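Local coordinates for blue (Type 1) copper domain protein (Nitrosopumilus maritimus, PDB 5FC9), which binds a copper ion in an open, mononuclear type 1 site as a purple cupredoxin and probably serves in electron transfer, at residues P61-T64 against G65-F68. Residues are numbered along the deposited sequence; the frame is centred on the assembly and turned at random.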
loop_
_atom_site.group_PDB
_atom_site.type_symbol
_atom_site.label_atom_id
_atom_site.label_comp_id
_atom_site.label_asym_id
_atom_site.label_seq_id
_atom_site.Cartn_x
_atom_site.Cartn_y
_atom_site.Cartn_z
ATOM N N PRO A 61 10.511 4.590 23.416
ATOM C CA PRO A 61 9.246 4.991 22.795
ATOM C C PRO A 61 9.065 6.500 22.936
ATOM O O PRO A 61 9.309 7.051 24.021
ATOM C CB PRO A 61 8.191 4.228 23.597
ATOM C CG PRO A 61 8.933 3.115 24.269
ATOM C CD PRO A 61 10.316 3.622 24.509
ATOM N N LEU A 62 8.689 7.156 21.843
ATOM C CA LEU A 62 8.440 8.591 21.832
ATOM C C LEU A 62 6.945 8.838 21.873
ATOM O O LEU A 62 6.237 8.536 20.905
ATOM C CB LEU A 62 9.034 9.249 20.589
ATOM C CG LEU A 62 10.521 8.964 20.371
ATOM C CD1 LEU A 62 11.003 9.561 19.054
ATOM C CD2 LEU A 62 11.313 9.525 21.540
ATOM N N ASN A 63 6.465 9.367 22.994
ATOM C CA ASN A 63 5.081 9.821 23.064
ATOM C C ASN A 63 4.889 11.058 22.203
ATOM O O ASN A 63 5.844 11.620 21.672
ATOM C CB ASN A 63 4.689 10.114 24.514
ATOM C CG ASN A 63 4.852 8.906 25.414
ATOM O OD1 ASN A 63 4.389 7.823 25.093
ATOM N ND2 ASN A 63 5.527 9.090 26.543
ATOM N N THR A 64 3.643 11.487 22.052
ATOM C CA THR A 64 3.370 12.696 21.299
ATOM C C THR A 64 4.048 13.897 21.961
ATOM O O THR A 64 3.882 14.131 23.167
ATOM C CB THR A 64 1.853 12.915 21.172
ATOM O OG1 THR A 64 1.289 11.776 20.499
ATOM C CG2 THR A 64 1.559 14.176 20.382
ATOM N N GLY A 65 4.820 14.642 21.178
ATOM C CA GLY A 65 5.562 15.781 21.697
ATOM C C GLY A 65 6.958 15.461 22.186
ATOM O O GLY A 65 7.755 16.381 22.410
ATOM N N ASP A 66 7.259 14.175 22.355
ATOM C CA ASP A 66 8.585 13.759 22.829
ATOM C C ASP A 66 9.658 13.965 21.778
ATOM O O ASP A 66 9.398 13.964 20.567
ATOM C CB ASP A 66 8.596 12.286 23.253
ATOM C CG ASP A 66 8.021 12.067 24.626
ATOM O OD1 ASP A 66 7.740 13.070 25.324
ATOM O OD2 ASP A 66 7.867 10.890 25.014
ATOM N N ARG A 67 10.883 14.103 22.269
ATOM C CA ARG A 67 12.037 14.351 21.426
ATOM C C ARG A 67 13.119 13.326 21.694
ATOM O O ARG A 67 13.184 12.740 22.778
ATOM C CB ARG A 67 12.575 15.763 21.658
ATOM C CG ARG A 67 11.581 16.845 21.277
ATOM C CD ARG A 67 12.223 18.211 21.130
ATOM N NE ARG A 67 11.458 19.031 20.193
ATOM C CZ ARG A 67 10.571 19.956 20.546
ATOM N NH1 ARG A 67 10.339 20.209 21.829
ATOM N NH2 ARG A 67 9.923 20.637 19.610
ATOM N N PHE A 68 13.955 13.102 20.688
ATOM C CA PHE A 68 15.104 12.211 20.816
ATOM C C PHE A 68 16.285 12.845 20.109
ATOM O O PHE A 68 16.143 13.371 19.006
ATOM C CB PHE A 68 14.796 10.829 20.224
ATOM C CG PHE A 68 16.010 9.943 20.099
ATOM C CD1 PHE A 68 16.628 9.426 21.228
ATOM C CD2 PHE A 68 16.522 9.628 18.847
ATOM C CE1 PHE A 68 17.747 8.604 21.110
ATOM C CE2 PHE A 68 17.637 8.816 18.719
ATOM C CZ PHE A 68 18.251 8.305 19.855
HETATM O O HOH W 1 6.101 12.338 27.431
#
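Gly65 and Thr64 are the third and second residues of a type II beta turn that runs from Asn63 to Asp66; the OG1 of Thr64 is hydrogen-bonded to the carbonyl O of Asp38. Gly65 adopts the positive phi usual for its position in such a turn, where glycine is the residue most easily accommodated. Asp66 then closes the turn twice over. Its backbone N donates to Asn63 O at 3.0 Å, the bond that defines the turn, which leads into strand 67-72 of the cupredoxin fold. Its carboxylate folds back, CG lying beside its own backbone N (chi1 -80°). From there OD2 accepts the backbone N-H of Asn63 at 2.9 Å. The donor comes from above the carboxylate plane, 45° out of it. The Asn63 amide runs alongside, its plane turned 52° from the carboxylate, and a water that donates to Asp66 OD1 at 2.8 Å also accepts a weak bond from Asn63 ND2. With an alanine in place of Asp66, the Asn63 N-H is likely to lose its carboxylate acceptor and the water its stronger partner. Past Arg67, whose NE is hydrogen-bonded to Thr35 OG1, Phe68 makes an apolar contact through its CB, 3.9 Å from CD2 of the buried Leu62, whose side chain lies about 8 Å from the copper. The Phe68 ring itself turns away from Leu62, its CG anti to the backbone N.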